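Local structure of Ras-3 from Cryphonectria parasitica (Cryphonectria parasitica, 4KU4) at residues Phe93-Phe101 with Arg152-Leu163; Phe108-Asp119 with Pro134-Leu142. The protein belongs to the Ras family of small P-loop proteins and holds guanosine-5'-diphosphate in a pocket of its single alpha/beta domain. All coordinates share one frame; numbering follows the deposited sequence.

How the contacts relate
Followed from the N terminus, the end of strand 88-94, the turn after it and the first turn of helix 98-118 enter contact 1; the last turns of that helix enter contact 2. Contact 2 closes first, when the chain returns at Pro-134 and runs into strand 140-145, the neighbour of strand 88-94 in the sheet. Contact 1 closes later, as Arg-152 to Leu-163 lead into helix 157-167, so contact 2 is nested within its loop. Their centres lie 21 Å apart and they do not touch, yet the pair illustrates how one long helix can be secured at both ends, here to the sheet and to helix 157-167.

Contact 1 (Phe93-Phe101 with Arg152-Leu163); sequences FDVTRRSSF and RREVGTLEGSSL
Val-155 and Phe-101 make the tight centre of this contact. With Phe-101 CG anti to its N (chi1 177°), the ring reaches over to Val-155, whose CG1 sits 3.8 Å from the ring centroid in a CH-pi contact over the face. Leu-163 CD2 meets Phe-101 CZ at 3.5 Å, and Phe-93 CE1 lies 4.0 Å from Val-155 CG1, with Phe-101 CD1 over the Phe-93 ring face. Two backbone hydrogen bonds, from Glu-154 N (2.8 Å) and Val-155 N (3.0 Å), hold Val-95 O in the type I beta turn from Asp-94 to Arg-97.

The outer side is polar and watery. Arg-98 grips Glu-159 end-on in a salt bridge, NH1 to OE1 and NH2 to OE2, the two planes only 22° apart; NH2 also hydrogen-bonds to Glu-154 O, and a water links that oxygen to NE. Glu-154 OE2 takes the backbone N of Arg-98 at 2.8 Å, a nearly straight bond.

The side chain of Thr-96 is about 7 Å from the bound guanosine-5'-diphosphate. That of Phe-93 touches Phe-171 of strand 170-173 and Ala-104 of helix 98-118. In this Ras-type alpha/beta domain the turn leads from strand 88-94 into that helix, beside helix 157-167.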
loop_
_atom_site.group_PDB
_atom_site.type_symbol
_atom_site.label_atom_id
_atom_site.label_comp_id
_atom_site.label_asym_id
_atom_site.label_seq_id
_atom_site.Cartn_x
_atom_site.Cartn_y
_atom_site.Cartn_z
ATOM N N PHE A 93 -0.859 -1.809 -7.790
ATOM C CA PHE A 93 -1.153 -2.285 -9.139
ATOM C C PHE A 93 0.124 -2.874 -9.745
ATOM O O PHE A 93 1.205 -2.746 -9.159
ATOM C CB PHE A 93 -1.765 -1.182 -10.009
ATOM C CG PHE A 93 -0.807 -0.122 -10.436
ATOM C CD1 PHE A 93 -0.149 -0.218 -11.659
ATOM C CD2 PHE A 93 -0.615 1.012 -9.657
ATOM C CE1 PHE A 93 0.726 0.778 -12.081
ATOM C CE2 PHE A 93 0.251 2.016 -10.072
ATOM C CZ PHE A 93 0.919 1.899 -11.293
ATOM N N ASP A 94 -0.034 -3.567 -10.872
ATOM C CA ASP A 94 1.036 -4.313 -11.528
ATOM C C ASP A 94 1.344 -3.496 -12.759
ATOM O O ASP A 94 0.452 -3.262 -13.572
ATOM C CB ASP A 94 0.488 -5.706 -11.895
ATOM C CG ASP A 94 1.477 -6.569 -12.674
ATOM O OD1 ASP A 94 2.476 -6.064 -13.218
ATOM O OD2 ASP A 94 1.232 -7.784 -12.739
ATOM N N VAL A 95 2.577 -3.012 -12.890
ATOM C CA VAL A 95 2.859 -2.083 -13.972
ATOM C C VAL A 95 2.746 -2.778 -15.323
ATOM O O VAL A 95 2.656 -2.108 -16.349
ATOM C CB VAL A 95 4.243 -1.382 -13.862
ATOM C CG1 VAL A 95 4.344 -0.565 -12.570
ATOM C CG2 VAL A 95 5.376 -2.388 -14.007
ATOM N N THR A 96 2.758 -4.113 -15.316
ATOM C CA THR A 96 2.610 -4.878 -16.543
ATOM C C THR A 96 1.165 -5.172 -16.921
ATOM O O THR A 96 0.934 -5.834 -17.928
ATOM C CB THR A 96 3.352 -6.239 -16.496
ATOM O OG1 THR A 96 2.621 -7.163 -15.674
ATOM C CG2 THR A 96 4.776 -6.088 -15.994
ATOM N N ARG A 97 0.203 -4.705 -16.121
ATOM C CA ARG A 97 -1.217 -4.992 -16.353
ATOM C C ARG A 97 -2.090 -3.757 -16.178
ATOM O O ARG A 97 -2.461 -3.378 -15.060
ATOM C CB ARG A 97 -1.729 -6.086 -15.416
ATOM C CG ARG A 97 -1.489 -7.506 -15.875
ATOM C CD ARG A 97 -2.646 -8.400 -15.413
ATOM N NE ARG A 97 -2.838 -8.409 -13.958
ATOM C CZ ARG A 97 -3.916 -7.941 -13.324
ATOM N NH1 ARG A 97 -4.927 -7.406 -14.003
ATOM N NH2 ARG A 97 -3.989 -8.014 -12.000
ATOM N N ARG A 98 -2.456 -3.145 -17.291
ATOM C CA ARG A 98 -3.193 -1.897 -17.230
ATOM C C ARG A 98 -4.541 -2.038 -16.513
ATOM O O ARG A 98 -4.991 -1.107 -15.864
ATOM C CB ARG A 98 -3.379 -1.333 -18.635
ATOM C CG ARG A 98 -4.338 -0.179 -18.690
ATOM C CD ARG A 98 -4.229 0.529 -20.008
ATOM N NE ARG A 98 -2.903 1.099 -20.197
ATOM C CZ ARG A 98 -2.544 2.277 -19.717
ATOM N NH1 ARG A 98 -3.414 2.994 -19.013
ATOM N NH2 ARG A 98 -1.317 2.734 -19.934
ATOM N N SER A 99 -5.188 -3.196 -16.621
ATOM C CA SER A 99 -6.444 -3.400 -15.909
ATOM C C SER A 99 -6.278 -3.207 -14.401
ATOM O O SER A 99 -7.166 -2.690 -13.750
ATOM C CB SER A 99 -7.029 -4.787 -16.203
ATOM O OG SER A 99 -6.054 -5.796 -16.041
ATOM N N SER A 100 -5.144 -3.637 -13.851
ATOM C CA SER A 100 -4.894 -3.513 -12.413
ATOM C C SER A 100 -4.744 -2.048 -12.007
ATOM O O SER A 100 -5.096 -1.651 -10.893
ATOM C CB SER A 100 -3.654 -4.315 -11.981
ATOM O OG SER A 100 -2.464 -3.652 -12.380
ATOM N N PHE A 101 -4.228 -1.248 -12.925
ATOM C CA PHE A 101 -4.032 0.176 -12.673
ATOM C C PHE A 101 -5.395 0.845 -12.637
ATOM O O PHE A 101 -5.649 1.741 -11.836
ATOM C CB PHE A 101 -3.121 0.750 -13.768
ATOM C CG PHE A 101 -2.883 2.224 -13.684
ATOM C CD1 PHE A 101 -2.294 2.793 -12.563
ATOM C CD2 PHE A 101 -3.202 3.040 -14.754
ATOM C CE1 PHE A 101 -2.040 4.163 -12.501
ATOM C CE2 PHE A 101 -2.963 4.402 -14.700
ATOM C CZ PHE A 101 -2.366 4.963 -13.575
ATOM N N ARG A 152 8.240 -5.211 -20.048
ATOM C CA ARG A 152 6.872 -5.672 -20.236
ATOM C C ARG A 152 5.846 -4.741 -19.597
ATOM O O ARG A 152 4.722 -5.140 -19.304
ATOM C CB ARG A 152 6.711 -7.100 -19.692
ATOM C CG ARG A 152 7.461 -8.159 -20.486
ATOM C CD ARG A 152 6.798 -8.364 -21.840
ATOM N NE ARG A 152 7.437 -9.407 -22.626
ATOM C CZ ARG A 152 8.438 -9.189 -23.473
ATOM N NH1 ARG A 152 8.909 -7.960 -23.639
ATOM N NH2 ARG A 152 8.966 -10.198 -24.160
ATOM N N ARG A 153 6.216 -3.491 -19.376
ATOM C CA ARG A 153 5.264 -2.635 -18.686
ATOM C C ARG A 153 4.170 -2.137 -19.645
ATOM O O ARG A 153 4.414 -1.928 -20.832
ATOM C CB ARG A 153 5.948 -1.530 -17.855
ATOM C CG ARG A 153 6.593 -0.403 -18.618
ATOM C CD ARG A 153 6.694 0.857 -17.742
ATOM N NE ARG A 153 7.727 0.805 -16.698
ATOM C CZ ARG A 153 7.549 1.237 -15.448
ATOM N NH1 ARG A 153 8.554 1.188 -14.563
ATOM N NH2 ARG A 153 6.368 1.720 -15.076
ATOM N N GLU A 154 2.958 -2.014 -19.121
ATOM C CA GLU A 154 1.826 -1.482 -19.875
ATOM C C GLU A 154 1.435 -0.116 -19.343
ATOM O O GLU A 154 0.695 0.611 -19.998
ATOM C CB GLU A 154 0.620 -2.415 -19.761
ATOM C CG GLU A 154 0.780 -3.763 -20.471
ATOM C CD GLU A 154 -0.497 -4.599 -20.426
ATOM O OE1 GLU A 154 -0.554 -5.632 -21.127
ATOM O OE2 GLU A 154 -1.445 -4.229 -19.701
ATOM N N VAL A 155 1.907 0.210 -18.139
ATOM C CA VAL A 155 1.621 1.494 -17.511
ATOM C C VAL A 155 2.931 2.250 -17.258
ATOM O O VAL A 155 3.838 1.725 -16.618
ATOM C CB VAL A 155 0.888 1.319 -16.160
ATOM C CG1 VAL A 155 0.544 2.665 -15.573
ATOM C CG2 VAL A 155 -0.382 0.496 -16.329
ATOM N N GLY A 156 3.028 3.471 -17.770
ATOM C CA GLY A 156 4.241 4.266 -17.649
ATOM C C GLY A 156 4.424 4.926 -16.294
ATOM O O GLY A 156 3.468 5.122 -15.556
ATOM N N THR A 157 5.662 5.277 -15.966
ATOM C CA THR A 157 5.956 5.884 -14.672
ATOM C C THR A 157 5.315 7.263 -14.545
ATOM O O THR A 157 4.745 7.599 -13.506
ATOM C CB THR A 157 7.475 5.986 -14.422
ATOM O OG1 THR A 157 8.072 4.681 -14.492
ATOM C CG2 THR A 157 7.747 6.585 -13.058
ATOM N N LEU A 158 5.398 8.050 -15.611
ATOM C CA LEU A 158 4.810 9.390 -15.609
ATOM C C LEU A 158 3.291 9.316 -15.471
ATOM O O LEU A 158 2.694 10.179 -14.839
ATOM C CB LEU A 158 5.193 10.195 -16.855
ATOM C CG LEU A 158 6.619 10.717 -17.094
ATOM C CD1 LEU A 158 7.324 11.078 -15.784
ATOM C CD2 LEU A 158 7.437 9.723 -17.890
ATOM N N GLU A 159 2.688 8.269 -16.036
ATOM C CA GLU A 159 1.236 8.064 -15.983
ATOM C C GLU A 159 0.745 7.760 -14.578
ATOM O O GLU A 159 -0.252 8.317 -14.133
ATOM C CB GLU A 159 0.798 6.942 -16.944
ATOM C CG GLU A 159 -0.714 6.726 -16.990
ATOM C CD GLU A 159 -1.138 5.666 -17.999
ATOM O OE1 GLU A 159 -2.351 5.415 -18.117
ATOM O OE2 GLU A 159 -0.252 5.099 -18.676
ATOM N N GLY A 160 1.445 6.864 -13.887
ATOM C CA GLY A 160 1.175 6.608 -12.484
ATOM C C GLY A 160 1.387 7.847 -11.641
ATOM O O GLY A 160 0.602 8.159 -10.741
ATOM N N SER A 161 2.457 8.573 -11.937
ATOM C CA SER A 161 2.773 9.752 -11.154
ATOM C C SER A 161 1.701 10.822 -11.300
ATOM O O SER A 161 1.324 11.456 -10.313
ATOM C CB SER A 161 4.128 10.320 -11.551
ATOM O OG SER A 161 4.411 11.429 -10.723
ATOM N N SER A 162 1.212 11.019 -12.526
ATOM C CA SER A 162 0.157 12.017 -12.784
ATOM C C SER A 162 -1.207 11.655 -12.199
ATOM O O SER A 162 -1.926 12.534 -11.738
ATOM C CB SER A 162 0.009 12.357 -14.278
ATOM O OG SER A 162 -0.390 11.246 -15.064
ATOM N N LEU A 163 -1.564 10.377 -12.216
ATOM C CA LEU A 163 -2.797 9.966 -11.556
ATOM C C LEU A 163 -2.716 10.291 -10.065
ATOM O O LEU A 163 -3.617 10.961 -9.503
ATOM C CB LEU A 163 -3.071 8.475 -11.749
ATOM C CG LEU A 163 -4.378 8.017 -11.088
ATOM C CD1 LEU A 163 -5.582 8.761 -11.671
ATOM C CD2 LEU A 163 -4.540 6.530 -11.258
HETATM O O HOH W 1 2.695 -6.946 -20.089
HETATM O O HOH W 2 -0.993 0.398 -21.988
HETATM O O HOH W 3 -4.491 -5.247 -18.791
#

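Contact 2 (Phe108-Asp119 with Pro134-Leu142)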
loop_
_atom_site.group_PDB
_atom_site.type_symbol
_atom_site.label_atom_id
_atom_site.label_comp_id
_atom_site.label_asym_id
_atom_site.label_seq_id
_atom_site.Cartn_x
_atom_site.Cartn_y
_atom_site.Cartn_z
ATOM N N PHE A 108 -9.048 3.575 -4.897
ATOM C CA PHE A 108 -8.814 4.846 -4.225
ATOM C C PHE A 108 -10.143 5.561 -3.928
ATOM O O PHE A 108 -10.357 6.056 -2.824
ATOM C CB PHE A 108 -7.904 5.751 -5.061
ATOM C CG PHE A 108 -7.724 7.113 -4.476
ATOM C CD1 PHE A 108 -6.712 7.361 -3.559
ATOM C CD2 PHE A 108 -8.579 8.143 -4.819
ATOM C CE1 PHE A 108 -6.556 8.614 -3.003
ATOM C CE2 PHE A 108 -8.428 9.400 -4.276
ATOM C CZ PHE A 108 -7.411 9.633 -3.354
ATOM N N GLU A 109 -11.042 5.603 -4.907
ATOM C CA GLU A 109 -12.330 6.267 -4.685
ATOM C C GLU A 109 -13.144 5.565 -3.603
ATOM O O GLU A 109 -13.774 6.241 -2.797
ATOM C CB GLU A 109 -13.151 6.392 -5.978
ATOM C CG GLU A 109 -13.844 7.738 -6.147
ATOM C CD GLU A 109 -15.265 7.713 -5.635
ATOM O OE1 GLU A 109 -15.953 8.749 -5.745
ATOM O OE2 GLU A 109 -15.696 6.655 -5.130
ATOM N N GLU A 110 -13.130 4.229 -3.580
ATOM C CA GLU A 110 -13.767 3.488 -2.495
ATOM C C GLU A 110 -13.206 3.919 -1.147
ATOM O O GLU A 110 -13.950 4.134 -0.190
ATOM C CB GLU A 110 -13.585 1.968 -2.650
ATOM C CG GLU A 110 -14.470 1.279 -3.678
ATOM C CD GLU A 110 -14.368 -0.237 -3.581
ATOM O OE1 GLU A 110 -13.878 -0.726 -2.541
ATOM O OE2 GLU A 110 -14.773 -0.941 -4.530
ATOM N N VAL A 111 -11.886 4.030 -1.055
ATOM C CA VAL A 111 -11.278 4.420 0.219
ATOM C C VAL A 111 -11.751 5.798 0.688
ATOM O O VAL A 111 -12.223 5.955 1.818
ATOM C CB VAL A 111 -9.732 4.352 0.167
ATOM C CG1 VAL A 111 -9.119 5.057 1.375
ATOM C CG2 VAL A 111 -9.287 2.897 0.105
ATOM N N ILE A 112 -11.631 6.792 -0.188
ATOM C CA ILE A 112 -12.065 8.148 0.138
ATOM C C ILE A 112 -13.545 8.222 0.540
ATOM O O ILE A 112 -13.880 8.822 1.559
ATOM C CB ILE A 112 -11.790 9.113 -1.023
ATOM C CG1 ILE A 112 -10.294 9.408 -1.100
ATOM C CG2 ILE A 112 -12.570 10.407 -0.837
ATOM C CD1 ILE A 112 -9.771 10.134 0.098
ATOM N N GLN A 113 -14.415 7.606 -0.256
ATOM C CA GLN A 113 -15.852 7.637 0.012
ATOM C C GLN A 113 -16.194 6.969 1.339
ATOM O O GLN A 113 -17.020 7.470 2.102
ATOM C CB GLN A 113 -16.636 6.978 -1.129
ATOM C CG GLN A 113 -16.506 7.687 -2.473
ATOM C CD GLN A 113 -17.001 9.122 -2.439
ATOM O OE1 GLN A 113 -17.654 9.544 -1.480
ATOM N NE2 GLN A 113 -16.690 9.885 -3.488
ATOM N N THR A 114 -15.566 5.829 1.604
ATOM C CA THR A 114 -15.780 5.119 2.857
ATOM C C THR A 114 -15.287 5.945 4.045
ATOM O O THR A 114 -16.002 6.100 5.032
ATOM C CB THR A 114 -15.109 3.729 2.848
ATOM O OG1 THR A 114 -15.625 2.957 1.755
ATOM C CG2 THR A 114 -15.382 2.996 4.155
ATOM N N LYS A 115 -14.079 6.491 3.939
ATOM C CA LYS A 115 -13.537 7.356 4.992
ATOM C C LYS A 115 -14.353 8.636 5.182
ATOM O O LYS A 115 -14.427 9.172 6.285
ATOM C CB LYS A 115 -12.066 7.693 4.723
ATOM C CG LYS A 115 -11.117 6.558 5.041
ATOM C CD LYS A 115 -11.261 6.108 6.489
ATOM C CE LYS A 115 -10.216 5.049 6.853
ATOM N NZ LYS A 115 -10.386 4.511 8.235
ATOM N N ARG A 116 -14.963 9.122 4.106
ATOM C CA ARG A 116 -15.841 10.284 4.179
ATOM C C ARG A 116 -17.088 9.953 4.995
ATOM O O ARG A 116 -17.567 10.778 5.778
ATOM C CB ARG A 116 -16.227 10.749 2.773
ATOM C CG ARG A 116 -15.055 11.254 1.951
ATOM C CD ARG A 116 -15.543 11.986 0.708
ATOM N NE ARG A 116 -14.970 13.324 0.586
ATOM C CZ ARG A 116 -14.594 13.873 -0.566
ATOM N NH1 ARG A 116 -14.075 15.098 -0.587
ATOM N NH2 ARG A 116 -14.743 13.199 -1.699
ATOM N N LYS A 117 -17.599 8.736 4.824
ATOM C CA LYS A 117 -18.776 8.285 5.565
ATOM C C LYS A 117 -18.527 8.378 7.061
ATOM O O LYS A 117 -19.347 8.908 7.807
ATOM C CB LYS A 117 -19.121 6.826 5.240
ATOM N N LEU A 118 -17.395 7.835 7.495
ATOM C CA LEU A 118 -17.063 7.760 8.913
ATOM C C LEU A 118 -16.766 9.125 9.527
ATOM O O LEU A 118 -17.170 9.402 10.654
ATOM C CB LEU A 118 -15.878 6.812 9.130
ATOM C CG LEU A 118 -16.175 5.333 8.874
ATOM C CD1 LEU A 118 -14.905 4.488 8.958
ATOM C CD2 LEU A 118 -17.226 4.835 9.856
ATOM N N ASP A 119 -16.062 9.975 8.784
ATOM C CA ASP A 119 -15.676 11.292 9.286
ATOM C C ASP A 119 -16.882 12.146 9.676
ATOM O O ASP A 119 -16.723 13.219 10.258
ATOM C CB ASP A 119 -14.795 12.037 8.274
ATOM C CG ASP A 119 -13.375 11.499 8.228
ATOM O OD1 ASP A 119 -13.043 10.627 9.060
ATOM O OD2 ASP A 119 -12.588 11.949 7.364
ATOM N N PRO A 134 -9.609 14.881 9.903
ATOM C CA PRO A 134 -10.274 14.027 8.912
ATOM C C PRO A 134 -9.289 13.288 8.009
ATOM O O PRO A 134 -8.129 13.685 7.888
ATOM C CB PRO A 134 -11.080 15.028 8.079
ATOM C CG PRO A 134 -10.319 16.293 8.192
ATOM C CD PRO A 134 -9.779 16.311 9.592
ATOM N N PHE A 135 -9.760 12.220 7.377
ATOM C CA PHE A 135 -8.944 11.481 6.422
ATOM C C PHE A 135 -8.543 12.381 5.258
ATOM O O PHE A 135 -9.298 13.267 4.859
ATOM C CB PHE A 135 -9.706 10.256 5.906
ATOM C CG PHE A 135 -8.849 9.280 5.160
ATOM C CD1 PHE A 135 -8.851 9.255 3.780
ATOM C CD2 PHE A 135 -8.023 8.398 5.839
ATOM C CE1 PHE A 135 -8.061 8.363 3.089
ATOM C CE2 PHE A 135 -7.221 7.503 5.146
ATOM C CZ PHE A 135 -7.241 7.490 3.773
ATOM N N ALA A 136 -7.353 12.141 4.715
ATOM C CA ALA A 136 -6.855 12.890 3.566
ATOM C C ALA A 136 -6.194 11.945 2.561
ATOM O O ALA A 136 -5.666 10.905 2.948
ATOM C CB ALA A 136 -5.865 13.951 4.017
ATOM N N PRO A 137 -6.211 12.311 1.271
ATOM C CA PRO A 137 -5.625 11.458 0.230
ATOM C C PRO A 137 -4.147 11.162 0.441
ATOM O O PRO A 137 -3.669 10.177 -0.110
ATOM C CB PRO A 137 -5.805 12.284 -1.051
ATOM C CG PRO A 137 -6.922 13.191 -0.770
ATOM C CD PRO A 137 -6.823 13.523 0.700
ATOM N N SER A 138 -3.437 11.986 1.211
ATOM C CA SER A 138 -2.022 11.725 1.457
ATOM C C SER A 138 -1.794 10.489 2.337
ATOM O O SER A 138 -0.668 10.014 2.458
ATOM C CB SER A 138 -1.331 12.955 2.072
ATOM O OG SER A 138 -1.954 13.334 3.285
ATOM N N LEU A 139 -2.858 9.955 2.936
ATOM C CA LEU A 139 -2.728 8.761 3.779
ATOM C C LEU A 139 -2.802 7.494 2.936
ATOM O O LEU A 139 -2.814 6.370 3.453
ATOM C CB LEU A 139 -3.797 8.743 4.888
ATOM C CG LEU A 139 -3.739 9.939 5.847
ATOM C CD1 LEU A 139 -4.675 9.773 7.018
ATOM C CD2 LEU A 139 -2.316 10.136 6.346
ATOM N N VAL A 140 -2.859 7.692 1.626
ATOM C CA VAL A 140 -2.863 6.601 0.672
ATOM C C VAL A 140 -1.615 6.679 -0.188
ATOM O O VAL A 140 -1.167 7.767 -0.546
ATOM C CB VAL A 140 -4.091 6.682 -0.267
ATOM C CG1 VAL A 140 -4.058 5.564 -1.273
ATOM C CG2 VAL A 140 -5.374 6.646 0.548
ATOM N N VAL A 141 -1.050 5.530 -0.519
ATOM C CA VAL A 141 0.013 5.506 -1.521
ATOM C C VAL A 141 -0.352 4.524 -2.621
ATOM O O VAL A 141 -0.755 3.389 -2.351
ATOM C CB VAL A 141 1.430 5.209 -0.925
ATOM C CG1 VAL A 141 1.465 3.887 -0.175
ATOM C CG2 VAL A 141 2.507 5.247 -2.035
ATOM N N LEU A 142 -0.259 4.980 -3.867
ATOM C CA LEU A 142 -0.425 4.092 -5.006
ATOM C C LEU A 142 0.924 3.497 -5.337
ATOM O O LEU A 142 1.893 4.231 -5.525
ATOM C CB LEU A 142 -0.925 4.854 -6.222
ATOM C CG LEU A 142 -2.349 5.388 -6.278
ATOM C CD1 LEU A 142 -2.389 6.333 -7.456
ATOM C CD2 LEU A 142 -3.380 4.261 -6.443
HETATM O O HOH W 4 -12.645 13.011 4.816
#
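Phe-135 lies against Lys-115 and has more surface buried here than any other residue of the two segments. The aliphatic stem of the lysine crosses one face of the ring: CG stands 3.6 Å from the ring centroid and 14° off its normal, a CH-pi contact made by methylene carbon and not by the charged end. A bend at chi2 (-57°) lays the stem over the ring, and NZ continues to the backbone oxygens of Ile-83 and Asn-86. Ile-112 CD1 comes up at the ring edge, 3.9 Å from CE1 of Phe-135, and Val-111 CG1 meets the same ring carbon, so Val-111, Ile-112 and, a turn on, Lys-115 of the helix each touch the ring.

The second large share belongs to Phe-108, whose ring turns its edge to Pro-137 and Val-140. Pro-137 CB lies 3.9 Å from Phe-108 CZ, and Val-140 CG1 is equally near Phe-108 CD1, both close to the ring plane. This is packing of a helix on the sheet of a Ras-type alpha/beta domain: helix 98-118 follows strand 88-94, and the chain then returns as the parallel neighbouring strand 140-145, a beta-alpha-beta crossover; the last part of its return loop carries Phe-135.

Asp-119, the third contributor, supplies the polar link at the exposed end. Its OD2 accepts the backbone N of Phe-135 at 2.8 Å, approached on the syn side but 21° out of the carboxylate plane. A water donates to the same oxygen, and Pro-134 CA and CB pack against it.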